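Local coordinates for chitin oligosaccharide binding protein NagB2 (Paenibacillus sp. FPU-7, PDB 7EHQ), which binds chitin oligosaccharides and, as an extracellular solute-binding protein, probably hands them to a membrane transporter for uptake, at residues K263-Q268 / K285-V290; D274-T279 / N353-M358; D292-F297 / A368-A373. All coordinates share one frame; numbering follows the deposited sequence.

Contact 1. Residues K263-Q268 / K285-V290; sequences KFYTGQ and KDKSTV
Y265 O takes the one well-formed hydrogen bond between 263-268 and 285-290: T289 N reaches it at 2.9 Å, with 159° at the hydrogen. The hydroxyl T289 OG1 adds a weak bond of 3.4 Å to the same Y265 O, and S288 CA sends a CA-H...O contact there as well, so three donors of unequal strength gather on one carbonyl. That carbonyl is available because helix 257-265 stops here in a Schellman motif, in which Q268 N bonds to K263 O, G267 N bonds to F264 O, and G267 takes the positive phi of the C-prime residue. On the other segment S288 OG, which is also hydrogen-bonded to I282 O, accepts from V290 N in an ST turn. Apolar contact is made by V290, whose CG1 lies 3.7 Å from G267 CA while V290 CG2 packs 4.1 Å from Y265 CB; a beta-branched residue suits this place, since each methyl serves a different neighbour. The aliphatic part of K287 crosses the Y265 side chain at a slant, with K287 CB 3.7 Å from Y265 CE1 and K287 CD 3.8 Å from Y265 OH. Water-mediated contact completes the tyrosine–lysine pair: water 1 donates to Y265 OH and accepts from K287 NZ, an ammonium that also forms a salt bridge with D41.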
loop_
_atom_site.group_PDB
_atom_site.type_symbol
_atom_site.label_atom_id
_atom_site.label_comp_id
_atom_site.label_asym_id
_atom_site.label_seq_id
_atom_site.Cartn_x
_atom_site.Cartn_y
_atom_site.Cartn_z
ATOM N N LYS A 263 -4.075 -17.821 -2.948
ATOM C CA LYS A 263 -5.370 -18.486 -2.931
ATOM C C LYS A 263 -6.288 -17.884 -3.986
ATOM O O LYS A 263 -6.989 -18.606 -4.719
ATOM C CB LYS A 263 -5.996 -18.433 -1.540
ATOM C CG LYS A 263 -7.401 -19.045 -1.520
ATOM C CD LYS A 263 -7.901 -19.415 -0.135
ATOM C CE LYS A 263 -7.114 -20.516 0.544
ATOM N NZ LYS A 263 -7.844 -20.946 1.795
ATOM N N PHE A 264 -6.278 -16.556 -4.125
ATOM C CA PHE A 264 -7.095 -15.980 -5.175
ATOM C C PHE A 264 -6.530 -16.310 -6.559
ATOM O O PHE A 264 -7.260 -16.746 -7.454
ATOM C CB PHE A 264 -7.200 -14.465 -4.995
ATOM C CG PHE A 264 -7.842 -13.815 -6.147
ATOM C CD1 PHE A 264 -9.212 -13.936 -6.327
ATOM C CD2 PHE A 264 -7.066 -13.146 -7.108
ATOM C CE1 PHE A 264 -9.837 -13.369 -7.404
ATOM C CE2 PHE A 264 -7.689 -12.558 -8.205
ATOM C CZ PHE A 264 -9.076 -12.663 -8.352
ATOM N N TYR A 265 -5.244 -16.063 -6.788
ATOM C CA TYR A 265 -4.851 -16.142 -8.190
ATOM C C TYR A 265 -4.562 -17.583 -8.639
ATOM O O TYR A 265 -4.314 -17.793 -9.819
ATOM C CB TYR A 265 -3.698 -15.165 -8.516
ATOM C CG TYR A 265 -2.384 -15.358 -7.824
ATOM C CD1 TYR A 265 -1.604 -16.519 -8.011
ATOM C CD2 TYR A 265 -1.897 -14.386 -6.990
ATOM C CE1 TYR A 265 -0.410 -16.665 -7.339
ATOM C CE2 TYR A 265 -0.705 -14.516 -6.336
ATOM C CZ TYR A 265 0.040 -15.667 -6.512
ATOM O OH TYR A 265 1.223 -15.777 -5.858
ATOM N N THR A 266 -4.715 -18.556 -7.755
ATOM C CA THR A 266 -4.746 -19.950 -8.183
ATOM C C THR A 266 -6.183 -20.459 -8.335
ATOM O O THR A 266 -6.406 -21.668 -8.483
ATOM C CB THR A 266 -3.935 -20.832 -7.219
ATOM O OG1 THR A 266 -4.462 -20.797 -5.896
ATOM C CG2 THR A 266 -2.427 -20.446 -7.200
ATOM N N GLY A 267 -7.170 -19.560 -8.294
ATOM C CA GLY A 267 -8.551 -19.935 -8.520
ATOM C C GLY A 267 -9.262 -20.580 -7.351
ATOM O O GLY A 267 -10.297 -21.239 -7.548
ATOM N N GLN A 268 -8.771 -20.387 -6.129
ATOM C CA GLN A 268 -9.293 -21.108 -4.969
ATOM C C GLN A 268 -10.177 -20.245 -4.078
ATOM O O GLN A 268 -10.572 -20.687 -2.991
ATOM C CB GLN A 268 -8.141 -21.679 -4.148
ATOM C CG GLN A 268 -7.392 -22.799 -4.860
ATOM C CD GLN A 268 -8.225 -24.060 -4.821
ATOM O OE1 GLN A 268 -8.835 -24.420 -5.815
ATOM N NE2 GLN A 268 -8.262 -24.724 -3.670
ATOM N N LYS A 285 2.493 -15.292 -15.175
ATOM C CA LYS A 285 2.239 -16.478 -15.993
ATOM C C LYS A 285 2.513 -17.770 -15.247
ATOM O O LYS A 285 1.732 -18.721 -15.356
ATOM C CB LYS A 285 3.067 -16.450 -17.268
ATOM C CG LYS A 285 2.657 -15.433 -18.301
ATOM C CD LYS A 285 3.656 -15.521 -19.442
ATOM C CE LYS A 285 3.565 -16.828 -20.228
ATOM N NZ LYS A 285 2.313 -16.998 -21.001
ATOM N N ASP A 286 3.610 -17.836 -14.488
ATOM C CA ASP A 286 3.981 -19.085 -13.837
ATOM C C ASP A 286 3.118 -19.443 -12.646
ATOM O O ASP A 286 3.106 -20.608 -12.257
ATOM C CB ASP A 286 5.435 -19.047 -13.375
ATOM C CG ASP A 286 6.385 -19.613 -14.412
ATOM O OD1 ASP A 286 5.903 -20.090 -15.475
ATOM O OD2 ASP A 286 7.607 -19.616 -14.150
ATOM N N LYS A 287 2.431 -18.486 -12.033
ATOM C CA LYS A 287 1.727 -18.779 -10.789
ATOM C C LYS A 287 0.215 -18.644 -10.899
ATOM O O LYS A 287 -0.489 -19.401 -10.243
ATOM C CB LYS A 287 2.213 -17.855 -9.664
ATOM C CG LYS A 287 3.581 -18.185 -9.104
ATOM C CD LYS A 287 3.958 -17.144 -8.062
ATOM C CE LYS A 287 5.270 -17.470 -7.405
ATOM N NZ LYS A 287 5.076 -18.256 -6.146
ATOM N N SER A 288 -0.285 -17.744 -11.734
ATOM C CA SER A 288 -1.714 -17.467 -11.825
ATOM C C SER A 288 -2.415 -18.430 -12.777
ATOM O O SER A 288 -1.947 -18.664 -13.904
ATOM C CB SER A 288 -1.936 -16.024 -12.299
ATOM O OG SER A 288 -3.307 -15.779 -12.465
ATOM N N THR A 289 -3.553 -18.959 -12.332
ATOM C CA THR A 289 -4.413 -19.779 -13.165
ATOM C C THR A 289 -5.651 -19.033 -13.647
ATOM O O THR A 289 -6.501 -19.634 -14.312
ATOM C CB THR A 289 -4.833 -21.040 -12.396
ATOM O OG1 THR A 289 -5.567 -20.670 -11.229
ATOM C CG2 THR A 289 -3.624 -21.849 -11.977
ATOM N N VAL A 290 -5.775 -17.745 -13.330
ATOM C CA VAL A 290 -7.016 -16.990 -13.503
ATOM C C VAL A 290 -6.902 -15.876 -14.531
ATOM O O VAL A 290 -7.882 -15.147 -14.738
ATOM C CB VAL A 290 -7.505 -16.415 -12.152
ATOM C CG1 VAL A 290 -7.858 -17.523 -11.185
ATOM C CG2 VAL A 290 -6.436 -15.511 -11.524
HETATM O O HOH W 1 3.038 -17.303 -4.205
#

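Contact 2. Residues D274-T279 / N353-M358; sequences DGSWAT and NRVPSM. With NAG (2-acetamido-2-deoxy-beta-D-glucopyranose), chain B; NAG (2-acetamido-2-deoxy-beta-D-glucopyranose), chain C.
W277 and R354 meet where the indole's stem passes the guanidinium, and the tryptophan leads from there into the sugar site. Its CB lies 3.7 Å from R354 NH1 and equally near O7 of the chain B NAG. With CG between the backbone N and carbonyl carbon (chi1 56°), the ring turns away from 353-358: CG and CD1 pass beneath the pyranose O5, and C4 of this NAG stands 3.8 Å above the W277 ring plane, over its centre. The opposite face rests on G275 CA, where a side chain would collide with the indole. Such an aromatic platform under a pyranose is a classic carbohydrate-binding feature, and it suits a binding protein of this family. NE1 bonds to Y257, while at the far rim CH2 comes 3.7 Å from O5 of the chain C NAG. R354 reaches the chain B sugar differently: NH1 and NH2 both donate to O1, each at 3.2 Å, with O1 at the guanidinium edge, and O7 lies over one face. E144 pairs with NH2 and probably steadies the charge. T279 crosses N353 at about a right angle, T279 CB lying 3.6 Å from N353 CB. Water 2 joins S276 OG to N353 O and V355 N, S276 OG being held also by V148 N.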
loop_
_atom_site.group_PDB
_atom_site.type_symbol
_atom_site.label_atom_id
_atom_site.label_comp_id
_atom_site.label_asym_id
_atom_site.label_seq_id
_atom_site.Cartn_x
_atom_site.Cartn_y
_atom_site.Cartn_z
ATOM N N ASP A 274 -6.881 -5.913 -2.287
ATOM C CA ASP A 274 -5.432 -5.748 -2.307
ATOM C C ASP A 274 -5.085 -4.460 -3.034
ATOM O O ASP A 274 -5.916 -3.867 -3.717
ATOM C CB ASP A 274 -4.698 -6.941 -2.972
ATOM C CG ASP A 274 -3.367 -7.265 -2.327
ATOM O OD1 ASP A 274 -2.714 -6.346 -1.756
ATOM O OD2 ASP A 274 -2.939 -8.471 -2.367
ATOM N N GLY A 275 -3.856 -4.002 -2.797
ATOM C CA GLY A 275 -3.353 -2.848 -3.523
ATOM C C GLY A 275 -2.914 -3.173 -4.939
ATOM O O GLY A 275 -2.680 -4.327 -5.318
ATOM N N SER A 276 -2.778 -2.121 -5.760
ATOM C CA SER A 276 -2.480 -2.291 -7.181
ATOM C C SER A 276 -1.045 -2.776 -7.438
ATOM O O SER A 276 -0.739 -3.141 -8.572
ATOM C CB SER A 276 -2.739 -0.995 -7.954
ATOM O OG SER A 276 -2.122 0.120 -7.324
ATOM N N TRP A 277 -0.170 -2.751 -6.430
ATOM C CA TRP A 277 1.118 -3.445 -6.527
ATOM C C TRP A 277 0.950 -4.939 -6.657
ATOM O O TRP A 277 1.942 -5.642 -6.939
ATOM C CB TRP A 277 1.969 -3.190 -5.296
ATOM C CG TRP A 277 1.270 -3.567 -4.002
ATOM C CD1 TRP A 277 1.203 -4.820 -3.433
ATOM C CD2 TRP A 277 0.518 -2.698 -3.154
ATOM N NE1 TRP A 277 0.448 -4.752 -2.241
ATOM C CE2 TRP A 277 0.025 -3.460 -2.077
ATOM C CE3 TRP A 277 0.205 -1.339 -3.207
ATOM C CZ2 TRP A 277 -0.734 -2.913 -1.064
ATOM C CZ3 TRP A 277 -0.572 -0.793 -2.176
ATOM C CH2 TRP A 277 -1.037 -1.589 -1.128
ATOM N N ALA A 278 -0.243 -5.466 -6.381
ATOM C CA ALA A 278 -0.487 -6.903 -6.423
ATOM C C ALA A 278 -0.880 -7.383 -7.814
ATOM O O ALA A 278 -0.883 -8.592 -8.053
ATOM C CB ALA A 278 -1.583 -7.279 -5.413
ATOM N N THR A 279 -1.209 -6.463 -8.719
ATOM C CA THR A 279 -1.650 -6.858 -10.051
ATOM C C THR A 279 -0.615 -7.758 -10.720
ATOM O O THR A 279 -0.984 -8.686 -11.454
ATOM C CB THR A 279 -1.903 -5.623 -10.921
ATOM O OG1 THR A 279 -2.830 -4.749 -10.228
ATOM C CG2 THR A 279 -2.481 -6.015 -12.246
ATOM N N ASN A 353 2.699 -3.298 -13.812
ATOM C CA ASN A 353 1.369 -2.839 -13.445
ATOM C C ASN A 353 1.435 -1.901 -12.253
ATOM O O ASN A 353 0.617 -1.973 -11.341
ATOM C CB ASN A 353 0.437 -4.019 -13.144
ATOM C CG ASN A 353 0.418 -5.028 -14.276
ATOM O OD1 ASN A 353 -0.249 -4.828 -15.296
ATOM N ND2 ASN A 353 1.127 -6.137 -14.085
ATOM N N ARG A 354 2.418 -1.009 -12.253
ATOM C CA ARG A 354 2.574 -0.061 -11.156
ATOM C C ARG A 354 2.172 1.331 -11.624
ATOM O O ARG A 354 2.774 1.895 -12.551
ATOM C CB ARG A 354 3.994 -0.139 -10.594
ATOM C CG ARG A 354 4.052 -1.318 -9.581
ATOM C CD ARG A 354 5.424 -1.782 -9.240
ATOM N NE ARG A 354 6.058 -1.129 -8.097
ATOM C CZ ARG A 354 6.065 -1.613 -6.863
ATOM N NH1 ARG A 354 5.438 -2.732 -6.590
ATOM N NH2 ARG A 354 6.717 -0.967 -5.910
ATOM N N VAL A 355 1.130 1.861 -10.992
ATOM C CA VAL A 355 0.562 3.162 -11.347
ATOM C C VAL A 355 1.638 4.231 -11.253
ATOM O O VAL A 355 2.316 4.344 -10.211
ATOM C CB VAL A 355 -0.621 3.476 -10.392
ATOM C CG1 VAL A 355 -1.016 4.937 -10.491
ATOM C CG2 VAL A 355 -1.784 2.534 -10.705
ATOM N N PRO A 356 1.847 5.042 -12.305
ATOM C CA PRO A 356 2.881 6.079 -12.256
ATOM C C PRO A 356 2.718 7.067 -11.108
ATOM O O PRO A 356 1.606 7.422 -10.691
ATOM C CB PRO A 356 2.705 6.811 -13.603
ATOM C CG PRO A 356 2.204 5.707 -14.510
ATOM C CD PRO A 356 1.185 4.973 -13.611
ATOM N N SER A 357 3.871 7.507 -10.594
ATOM C CA SER A 357 3.933 8.633 -9.694
ATOM C C SER A 357 4.243 9.925 -10.435
ATOM O O SER A 357 4.032 11.022 -9.896
ATOM C CB SER A 357 4.997 8.413 -8.630
ATOM O OG SER A 357 6.248 8.226 -9.217
ATOM N N MET A 358 4.753 9.812 -11.654
ATOM C CA MET A 358 5.112 10.992 -12.429
ATOM C C MET A 358 4.060 11.266 -13.495
ATOM O O MET A 358 3.429 10.335 -14.014
ATOM C CB MET A 358 6.478 10.751 -13.084
ATOM C CG MET A 358 7.617 10.859 -12.104
ATOM S SD MET A 358 9.225 10.510 -12.837
ATOM C CE MET A 358 9.392 11.939 -13.909
HETATM C C1 NAG B . 5.015 -2.317 -2.235
HETATM C C2 NAG B . 4.177 -1.037 -2.315
HETATM C C3 NAG B . 3.755 -0.641 -0.909
HETATM C C4 NAG B . 3.073 -1.818 -0.196
HETATM C C5 NAG B . 3.942 -3.082 -0.331
HETATM C C6 NAG B . 3.287 -4.323 0.209
HETATM C C7 NAG B . 4.489 0.584 -4.112
HETATM C C8 NAG B . 5.297 1.747 -4.620
HETATM N N2 NAG B . 4.884 0.060 -2.957
HETATM O O1 NAG B . 5.564 -2.690 -3.441
HETATM O O3 NAG B . 2.871 0.461 -0.992
HETATM O O4 NAG B . 3.026 -1.544 1.196
HETATM O O5 NAG B . 4.207 -3.361 -1.696
HETATM O O6 NAG B . 4.219 -5.390 0.110
HETATM O O7 NAG B . 3.507 0.148 -4.726
HETATM C C1 NAG C . 1.745 -1.209 1.688
HETATM C C2 NAG C . 1.895 -1.125 3.198
HETATM C C3 NAG C . 0.596 -0.650 3.840
HETATM C C4 NAG C . 0.186 0.689 3.218
HETATM C C5 NAG C . 0.063 0.521 1.709
HETATM C C6 NAG C . -0.300 1.802 0.987
HETATM C C7 NAG C . 3.436 -2.588 4.392
HETATM C C8 NAG C . 3.720 -3.988 4.896
HETATM N N2 NAG C . 2.293 -2.427 3.725
HETATM O O3 NAG C . 0.801 -0.450 5.242
HETATM O O4 NAG C . -1.092 1.048 3.718
HETATM O O5 NAG C . 1.317 0.086 1.176
HETATM O O6 NAG C . 0.689 2.795 1.176
HETATM O O7 NAG C . 4.235 -1.663 4.547
HETATM O O HOH W 2 0.199 -0.082 -8.837
HETATM O O HOH W 3 4.148 -4.906 -8.367
HETATM O O HOH W 4 -2.384 -2.462 -11.185
#

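Contact 3. Residues D292-F297 / A368-A373; sequences DNVGYF and APLTKA
L370 holds its CG trans to the backbone N (chi1 -172°), and with chi2 at 53° both methyls come against strand 294-297, CD1 on Y296 CB and G295 O, and CD2 on V294 CG1. The backbone of Y296 points its CB toward the helix; the ring carries on anti to the backbone N (chi1 -171°). L370 CD1 settles 4.0 Å from Y296 CB. The same L370 CD1 lies 3.8 Å from the backbone oxygen G295 O. V294 meets this leucine from another direction: its CG1 lies 4.2 Å from L370 CD1 and is equally close to CD2, the valine and leucine side chains running at an oblique angle to each other. One turn farther along the helix, A373 presents CB 3.9 Å from Y296 CB. Alanine suits this place, its single methyl allowing close approach of helix and strand. The segment axes approach to 7.4 Å and run almost exactly parallel, 2° apart, a helix lying along a strand of the mixed sheet in this periplasmic-binding-protein-type fold. Strand 294-297 is hydrogen-bonded antiparallel to strand 138-154, with G295 pairing with Y153 and F297 with F151. Its side chains alternate: V294 and Y296 serve the helix layer, whereas F297 points away and meets the rings of F151 and Y153. No hydrogen bond joins the two segments; the contact is mainly apolar side-chain packing. The Y296 ring continues past A373 to I374 and A377 of the same helix and stacks edge-to-face with Y152, while L370 touches L283 and Y152.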
loop_
_atom_site.group_PDB
_atom_site.type_symbol
_atom_site.label_atom_id
_atom_site.label_comp_id
_atom_site.label_asym_id
_atom_site.label_seq_id
_atom_site.Cartn_x
_atom_site.Cartn_y
_atom_site.Cartn_z
ATOM N N ASP A 292 -7.321 -15.290 -17.498
ATOM C CA ASP A 292 -8.387 -15.051 -18.463
ATOM C C ASP A 292 -9.711 -14.700 -17.808
ATOM O O ASP A 292 -10.690 -14.470 -18.523
ATOM C CB ASP A 292 -8.569 -16.281 -19.363
ATOM C CG ASP A 292 -7.370 -16.525 -20.270
ATOM O OD1 ASP A 292 -6.556 -15.589 -20.458
ATOM O OD2 ASP A 292 -7.241 -17.655 -20.793
ATOM N N ASN A 293 -9.765 -14.628 -16.473
ATOM C CA ASN A 293 -11.042 -14.538 -15.749
ATOM C C ASN A 293 -10.971 -13.613 -14.551
ATOM O O ASN A 293 -11.578 -13.910 -13.524
ATOM C CB ASN A 293 -11.489 -15.909 -15.232
ATOM C CG ASN A 293 -11.763 -16.876 -16.318
ATOM O OD1 ASN A 293 -11.314 -18.017 -16.282
ATOM N ND2 ASN A 293 -12.522 -16.433 -17.313
ATOM N N VAL A 294 -10.230 -12.502 -14.622
ATOM C CA VAL A 294 -10.066 -11.611 -13.466
ATOM C C VAL A 294 -10.652 -10.243 -13.794
ATOM O O VAL A 294 -10.353 -9.670 -14.852
ATOM C CB VAL A 294 -8.589 -11.469 -13.042
ATOM C CG1 VAL A 294 -8.474 -10.776 -11.699
ATOM C CG2 VAL A 294 -7.946 -12.770 -12.973
ATOM N N GLY A 295 -11.471 -9.731 -12.891
ATOM C CA GLY A 295 -11.960 -8.377 -12.987
ATOM C C GLY A 295 -11.666 -7.591 -11.721
ATOM O O GLY A 295 -10.912 -8.036 -10.853
ATOM N N TYR A 296 -12.238 -6.386 -11.618
ATOM C CA TYR A 296 -11.903 -5.513 -10.512
ATOM C C TYR A 296 -13.095 -4.618 -10.238
ATOM O O TYR A 296 -13.767 -4.169 -11.174
ATOM C CB TYR A 296 -10.673 -4.682 -10.864
ATOM C CG TYR A 296 -10.035 -3.860 -9.768
ATOM C CD1 TYR A 296 -9.124 -4.408 -8.906
ATOM C CD2 TYR A 296 -10.297 -2.498 -9.674
ATOM C CE1 TYR A 296 -8.469 -3.648 -7.942
ATOM C CE2 TYR A 296 -9.674 -1.733 -8.721
ATOM C CZ TYR A 296 -8.766 -2.287 -7.866
ATOM O OH TYR A 296 -8.109 -1.497 -6.929
ATOM N N PHE A 297 -13.350 -4.373 -8.966
ATOM C CA PHE A 297 -14.370 -3.390 -8.597
ATOM C C PHE A 297 -13.943 -2.675 -7.329
ATOM O O PHE A 297 -13.322 -3.260 -6.442
ATOM C CB PHE A 297 -15.761 -4.019 -8.466
ATOM C CG PHE A 297 -15.882 -5.142 -7.425
ATOM C CD1 PHE A 297 -15.735 -6.484 -7.809
ATOM C CD2 PHE A 297 -16.234 -4.861 -6.113
ATOM C CE1 PHE A 297 -15.889 -7.509 -6.886
ATOM C CE2 PHE A 297 -16.407 -5.851 -5.171
ATOM C CZ PHE A 297 -16.222 -7.219 -5.560
ATOM N N ALA A 368 -3.933 -5.306 -20.541
ATOM C CA ALA A 368 -4.878 -6.369 -20.243
ATOM C C ALA A 368 -6.196 -5.789 -19.728
ATOM O O ALA A 368 -6.224 -4.679 -19.185
ATOM C CB ALA A 368 -4.291 -7.326 -19.209
ATOM N N PRO A 369 -7.308 -6.517 -19.901
ATOM C CA PRO A 369 -8.585 -6.046 -19.339
ATOM C C PRO A 369 -8.479 -5.595 -17.891
ATOM O O PRO A 369 -9.015 -4.534 -17.536
ATOM C CB PRO A 369 -9.480 -7.282 -19.496
ATOM C CG PRO A 369 -9.011 -7.847 -20.790
ATOM C CD PRO A 369 -7.498 -7.754 -20.683
ATOM N N LEU A 370 -7.784 -6.372 -17.055
ATOM C CA LEU A 370 -7.592 -6.000 -15.655
ATOM C C LEU A 370 -7.025 -4.590 -15.529
ATOM O O LEU A 370 -7.522 -3.771 -14.740
ATOM C CB LEU A 370 -6.667 -7.003 -14.966
ATOM C CG LEU A 370 -6.565 -6.801 -13.446
ATOM C CD1 LEU A 370 -7.947 -6.772 -12.839
ATOM C CD2 LEU A 370 -5.677 -7.837 -12.775
ATOM N N THR A 371 -6.026 -4.281 -16.352
ATOM C CA THR A 371 -5.353 -3.001 -16.311
ATOM C C THR A 371 -6.394 -1.915 -16.603
ATOM O O THR A 371 -6.468 -0.868 -15.947
ATOM C CB THR A 371 -4.308 -2.991 -17.405
ATOM O OG1 THR A 371 -3.496 -4.141 -17.269
ATOM C CG2 THR A 371 -3.279 -1.837 -17.061
ATOM N N LYS A 372 -7.237 -2.167 -17.620
ATOM C CA LYS A 372 -8.288 -1.211 -18.000
ATOM C C LYS A 372 -9.278 -1.001 -16.858
ATOM O O LYS A 372 -9.766 0.118 -16.637
ATOM C CB LYS A 372 -9.021 -1.705 -19.252
ATOM C CG LYS A 372 -8.218 -1.538 -20.549
ATOM C CD LYS A 372 -9.057 -1.884 -21.776
ATOM C CE LYS A 372 -8.172 -2.190 -22.974
ATOM N NZ LYS A 372 -7.523 -0.964 -23.515
ATOM N N ALA A 373 -9.570 -2.066 -16.111
ATOM C CA ALA A 373 -10.555 -1.985 -15.038
ATOM C C ALA A 373 -10.037 -1.159 -13.867
ATOM O O ALA A 373 -10.795 -0.375 -13.275
ATOM C CB ALA A 373 -10.940 -3.390 -14.575
#

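Helix 257-265 ends at contact 1, which closes a short loop back from 285-290 around strand 271-275 and helix 279-282. Contact 2 begins within that loop, at 274-279, and reaches forward to 353-358 beside the bound sugars, so contacts 1 and 2 cross. Contact 3 starts at 292-297, after contact 1 has closed and before 353-358 is reached, and ends at 368-373; it therefore follows contact 1 in series and crosses contact 2. Packing links the neighbours: F264 CZ lies 3.9 Å from V294 CG1, T279 CG2 lies 3.7 Å from L370 CD2, and N353 touches T371. This ties helix 369-380 to the sheet, to the start of helix 279-282 and to the loop at 353-358.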